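YUKD protein (Bacillus subtilis, PDB 2BPS) is required for secretion of YukE and is probably a component or regulator of the ESX/ESAT-6-like secretion system, with a ubiquitin-like fold. Local coordinates at residues H27-V32 with H50-V55; I9-K12 with G16-F19. All blocks are in the same frame, centred on the assembly; numbering follows the deposited sequence.

Interaction 1: H27-V32 with H50-V55; sequences HPVKKV and HWIRVV
Val29 and Ile52 meet tip to tip between the turn that leads into helix 31-39 and strand 51-54. The touching is done by one branch, Val29 CG1. With the Val29 CB already directed at the strand, a chi1 of 169° sets CG1 opposite the backbone N and against the isoleucine. It lies 3.5 Å from Ile52 CG1; CD1 of the same residue is equally close and CB only slightly farther. Both side chains are buried, and Leu67 and Cys70 also pack on Val29, whereas Leu78 of strand 77-80 packs on Ile52.

At Lys30 the contact moves to the surface. Its aliphatic stem passes the imidazole of His50 at a slant, Lys30 CD coming within 3.7 Å of His50 CD2. A bend at chi3 (53°) then turns the end of the chain, and Lys30 NZ stays 5.9 Å from His50 NE2, with a long, weak ion pair to Glu64. Farther on, Val32 faces the strand from the first turn of the helix but rests on Leu78, Ile7 and Ile9.

The two segments are thus joined by van der Waals contact alone: a buried apolar pair, flanked by lysine methylenes against a partly exposed imidazole.

Interaction 2: I9-K12 with G16-F19; sequences IDLK and GSVF
Ile9 and Phe19 form an antiparallel hydrogen-bonded pair, Ile9 N donating to Phe19 O at 2.8 Å and Phe19 N to Ile9 O at 3.1 Å. The first bond is nearly straight (168° at the hydrogen), the second more bent. Asp10 and Val18 follow as a non-hydrogen-bonded pair, their CA atoms 4.6 Å apart, and Val18 CA turns its hydrogen to Ile9 O. Beyond them Leu11 N reaches Ser17 O at 2.9 Å, and a weak bond runs from Gly16 N to Leu11 O near the turn; Gly16 has a positive phi of 80°, a conformation that favours glycine.

On one side of the sheet, Ile9 and Phe19 lie side by side. The phenyl ring, set between its own backbone N and carbonyl carbon (chi1 65°), leans over its neighbour so that Ile9 CB sits above one ring face, 3.9 Å from the centroid of the Phe19 ring, in a CH-pi contact. Leu11 CD1 packs on Ser17 OG at 3.5 Å, a van der Waals contact; the hydroxyl's hydrogen bond is with Asn15 OD1. Helix 31-39 covers this side, with Val32 on Ile9, Trp37 on Leu11 and Ala36 on Phe19.

The Asp10 and Val18 side chains lie on the other side, where Val18 CG2 approaches Asp10 OD2 at 3.7 Å. The carboxylate spans two partners: OD1 makes a salt bridge to Arg77, and OD2 accepts a weak bond from Lys12 N.

This is the turn end of the N-terminal beta hairpin, strands 4-10 and 18-24, with which the beta-grasp fold of ubiquitin-like proteins begins.

Overall arrangement
Interactions 1 and 2 lie about 13 Å apart between centres and follow each other along the chain: the hairpin of interaction 2 closes first, and strand 18-24 then leads through a short connection into helix 31-39, whose start belongs to interaction 1. They meet directly where Val32 CG1 packs on Ile9 CD1 at 3.3 Å. Both reach the same mixed sheet, in which strand 77-80 lies between strands 4-10 and 51-54. That strand supplies side chains to both contacts, Ile80 packing on Ile9 and Leu11. Interaction 1, centred about 4 Å from the chain centre, joins the start of the helix to strand 51-54, and interaction 2, centred about 10 Å from it, lies at the turn end of the hairpin.

Interaction 1: H27-V32 with H50-V55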
loop_
_atom_site.group_PDB
_atom_site.type_symbol
_atom_site.label_atom_id
_atom_site.label_comp_id
_atom_site.label_asym_id
_atom_site.label_seq_id
_atom_site.Cartn_x
_atom_site.Cartn_y
_atom_site.Cartn_z
ATOM N N HIS A 27 4.733 2.594 9.596
ATOM C CA HIS A 27 4.484 3.571 8.564
ATOM C C HIS A 27 2.999 3.689 8.271
ATOM O O HIS A 27 2.234 2.736 8.478
ATOM C CB HIS A 27 5.188 3.174 7.278
ATOM C CG HIS A 27 6.603 3.633 7.195
ATOM N ND1 HIS A 27 7.660 2.758 7.071
ATOM C CD2 HIS A 27 7.137 4.877 7.178
ATOM C CE1 HIS A 27 8.785 3.443 6.978
ATOM N NE2 HIS A 27 8.494 4.730 7.040
ATOM N N PRO A 28 2.567 4.874 7.793
ATOM C CA PRO A 28 1.164 5.137 7.450
ATOM C C PRO A 28 0.850 4.406 6.150
ATOM O O PRO A 28 1.661 4.408 5.218
ATOM C CB PRO A 28 1.128 6.650 7.242
ATOM C CG PRO A 28 2.271 7.147 8.070
ATOM C CD PRO A 28 3.340 6.130 7.789
ATOM N N VAL A 29 -0.317 3.783 6.079
ATOM C CA VAL A 29 -0.711 3.074 4.871
ATOM C C VAL A 29 -0.306 3.901 3.649
ATOM O O VAL A 29 0.028 3.373 2.589
ATOM C CB VAL A 29 -2.229 2.835 4.873
ATOM C CG1 VAL A 29 -2.693 2.343 3.515
ATOM C CG2 VAL A 29 -2.574 1.813 5.941
ATOM N N LYS A 30 -0.312 5.211 3.835
ATOM C CA LYS A 30 0.038 6.162 2.798
ATOM C C LYS A 30 1.447 5.980 2.225
ATOM O O LYS A 30 1.653 6.154 1.020
ATOM C CB LYS A 30 -0.128 7.569 3.367
ATOM C CG LYS A 30 0.351 8.692 2.480
ATOM C CD LYS A 30 -0.044 10.043 3.067
ATOM C CE LYS A 30 0.423 10.183 4.509
ATOM N NZ LYS A 30 -0.001 11.484 5.077
ATOM N N LYS A 31 2.412 5.628 3.075
ATOM C CA LYS A 31 3.796 5.454 2.619
ATOM C C LYS A 31 3.893 4.544 1.409
ATOM O O LYS A 31 4.700 4.778 0.513
ATOM C CB LYS A 31 4.678 4.872 3.722
ATOM C CG LYS A 31 5.821 5.778 4.175
ATOM C CD LYS A 31 6.631 6.341 3.017
ATOM C CE LYS A 31 7.685 7.327 3.524
ATOM N NZ LYS A 31 8.304 8.112 2.410
ATOM N N VAL A 32 3.090 3.488 1.406
ATOM C CA VAL A 32 3.073 2.554 0.295
ATOM C C VAL A 32 2.831 3.314 -1.010
ATOM O O VAL A 32 3.355 2.942 -2.062
ATOM C CB VAL A 32 1.955 1.489 0.474
ATOM C CG1 VAL A 32 1.609 0.861 -0.864
ATOM C CG2 VAL A 32 2.413 0.409 1.431
ATOM N N HIS A 50 -6.163 8.780 -0.570
ATOM C CA HIS A 50 -5.194 7.726 -0.310
ATOM C C HIS A 50 -5.850 6.497 0.319
ATOM O O HIS A 50 -5.501 6.088 1.423
ATOM C CB HIS A 50 -4.083 8.245 0.607
ATOM C CG HIS A 50 -3.258 9.338 -0.003
ATOM N ND1 HIS A 50 -2.894 9.342 -1.333
ATOM C CD2 HIS A 50 -2.687 10.437 0.547
ATOM C CE1 HIS A 50 -2.134 10.396 -1.577
ATOM N NE2 HIS A 50 -1.993 11.075 -0.453
ATOM N N TRP A 51 -6.802 5.902 -0.389
ATOM C CA TRP A 51 -7.481 4.730 0.134
ATOM C C TRP A 51 -6.896 3.435 -0.425
ATOM O O TRP A 51 -6.605 3.319 -1.625
ATOM C CB TRP A 51 -8.988 4.807 -0.151
ATOM C CG TRP A 51 -9.638 6.017 0.453
ATOM C CD1 TRP A 51 -9.812 7.235 -0.142
ATOM C CD2 TRP A 51 -10.138 6.152 1.791
ATOM N NE1 TRP A 51 -10.385 8.120 0.743
ATOM C CE2 TRP A 51 -10.594 7.483 1.935
ATOM C CE3 TRP A 51 -10.240 5.282 2.881
ATOM C CZ2 TRP A 51 -11.146 7.963 3.127
ATOM C CZ3 TRP A 51 -10.790 5.761 4.071
ATOM C CH2 TRP A 51 -11.235 7.090 4.181
ATOM N N ILE A 52 -6.720 2.472 0.477
ATOM C CA ILE A 52 -6.167 1.158 0.167
ATOM C C ILE A 52 -7.146 0.055 0.514
ATOM O O ILE A 52 -7.893 0.141 1.486
ATOM C CB ILE A 52 -4.853 0.895 0.967
ATOM C CG1 ILE A 52 -3.664 1.484 0.220
ATOM C CG2 ILE A 52 -4.650 -0.592 1.209
ATOM C CD1 ILE A 52 -3.674 2.977 0.166
ATOM N N ARG A 53 -7.121 -0.993 -0.292
ATOM C CA ARG A 53 -7.978 -2.144 -0.080
ATOM C C ARG A 53 -7.087 -3.347 0.095
ATOM O O ARG A 53 -6.273 -3.630 -0.777
ATOM C CB ARG A 53 -8.857 -2.374 -1.298
ATOM C CG ARG A 53 -9.621 -3.659 -1.233
ATOM C CD ARG A 53 -10.192 -4.041 -2.587
ATOM N NE ARG A 53 -10.879 -5.323 -2.481
ATOM C CZ ARG A 53 -10.910 -6.241 -3.436
ATOM N NH1 ARG A 53 -11.559 -7.379 -3.234
ATOM N NH2 ARG A 53 -10.289 -6.025 -4.590
ATOM N N VAL A 54 -7.203 -4.046 1.218
ATOM C CA VAL A 54 -6.389 -5.239 1.386
ATOM C C VAL A 54 -7.180 -6.344 0.734
ATOM O O VAL A 54 -8.092 -6.913 1.319
ATOM C CB VAL A 54 -6.144 -5.590 2.838
ATOM C CG1 VAL A 54 -5.347 -6.884 2.916
ATOM C CG2 VAL A 54 -5.387 -4.463 3.508
ATOM N N VAL A 55 -6.818 -6.613 -0.508
ATOM C CA VAL A 55 -7.472 -7.604 -1.331
ATOM C C VAL A 55 -7.797 -8.934 -0.662
ATOM O O VAL A 55 -8.949 -9.373 -0.655
ATOM C CB VAL A 55 -6.619 -7.858 -2.567
ATOM C CG1 VAL A 55 -7.312 -8.829 -3.487
ATOM C CG2 VAL A 55 -6.347 -6.532 -3.265
#

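Interaction 2: I9-K12 with G16-F19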
loop_
_atom_site.group_PDB
_atom_site.type_symbol
_atom_site.label_atom_id
_atom_site.label_comp_id
_atom_site.label_asym_id
_atom_site.label_seq_id
_atom_site.Cartn_x
_atom_site.Cartn_y
_atom_site.Cartn_z
ATOM N N ILE A 9 2.153 -4.587 -3.585
ATOM C CA ILE A 9 1.385 -3.422 -3.972
ATOM C C ILE A 9 0.848 -3.624 -5.385
ATOM O O ILE A 9 1.594 -3.969 -6.304
ATOM C CB ILE A 9 2.237 -2.166 -3.910
ATOM C CG1 ILE A 9 2.974 -2.117 -2.563
ATOM C CG2 ILE A 9 1.359 -0.946 -4.097
ATOM C CD1 ILE A 9 2.096 -2.320 -1.324
ATOM N N ASP A 10 -0.457 -3.417 -5.544
ATOM C CA ASP A 10 -1.125 -3.598 -6.824
ATOM C C ASP A 10 -1.694 -2.289 -7.384
ATOM O O ASP A 10 -2.626 -1.718 -6.834
ATOM C CB ASP A 10 -2.236 -4.637 -6.651
ATOM C CG ASP A 10 -2.870 -5.057 -7.964
ATOM O OD1 ASP A 10 -3.508 -6.135 -7.980
ATOM O OD2 ASP A 10 -2.748 -4.321 -8.974
ATOM N N LEU A 11 -1.118 -1.820 -8.488
ATOM C CA LEU A 11 -1.568 -0.593 -9.133
ATOM C C LEU A 11 -2.591 -0.908 -10.226
ATOM O O LEU A 11 -2.559 -0.333 -11.317
ATOM C CB LEU A 11 -0.376 0.151 -9.736
ATOM C CG LEU A 11 0.656 0.644 -8.720
ATOM C CD1 LEU A 11 1.884 1.145 -9.443
ATOM C CD2 LEU A 11 0.053 1.741 -7.867
ATOM N N LYS A 12 -3.499 -1.827 -9.919
ATOM C CA LYS A 12 -4.548 -2.228 -10.847
ATOM C C LYS A 12 -5.271 -1.008 -11.434
ATOM O O LYS A 12 -5.456 -0.912 -12.644
ATOM C CB LYS A 12 -5.545 -3.130 -10.109
ATOM C CG LYS A 12 -6.709 -3.630 -10.943
ATOM C CD LYS A 12 -7.757 -4.359 -10.081
ATOM C CE LYS A 12 -7.218 -5.647 -9.423
ATOM N NZ LYS A 12 -6.858 -6.749 -10.385
ATOM N N GLY A 16 -1.433 -0.457 -13.892
ATOM C CA GLY A 16 -1.632 -1.891 -13.726
ATOM C C GLY A 16 -0.463 -2.763 -13.292
ATOM O O GLY A 16 -0.568 -3.994 -13.344
ATOM N N SER A 17 0.646 -2.168 -12.860
ATOM C CA SER A 17 1.779 -2.991 -12.447
ATOM C C SER A 17 1.624 -3.566 -11.031
ATOM O O SER A 17 0.667 -3.254 -10.313
ATOM C CB SER A 17 3.088 -2.202 -12.578
ATOM O OG SER A 17 2.970 -0.907 -12.025
ATOM N N VAL A 18 2.560 -4.417 -10.637
ATOM C CA VAL A 18 2.512 -5.042 -9.326
ATOM C C VAL A 18 3.911 -5.315 -8.807
ATOM O O VAL A 18 4.676 -6.024 -9.455
ATOM C CB VAL A 18 1.787 -6.384 -9.394
ATOM C CG1 VAL A 18 1.893 -7.098 -8.070
ATOM C CG2 VAL A 18 0.355 -6.168 -9.784
ATOM N N PHE A 19 4.254 -4.770 -7.646
ATOM C CA PHE A 19 5.578 -5.018 -7.103
ATOM C C PHE A 19 5.517 -5.406 -5.635
ATOM O O PHE A 19 4.507 -5.191 -4.980
ATOM C CB PHE A 19 6.462 -3.790 -7.274
ATOM C CG PHE A 19 5.997 -2.604 -6.504
ATOM C CD1 PHE A 19 4.894 -1.878 -6.921
ATOM C CD2 PHE A 19 6.669 -2.204 -5.354
ATOM C CE1 PHE A 19 4.463 -0.760 -6.202
ATOM C CE2 PHE A 19 6.243 -1.090 -4.631
ATOM C CZ PHE A 19 5.140 -0.366 -5.057
#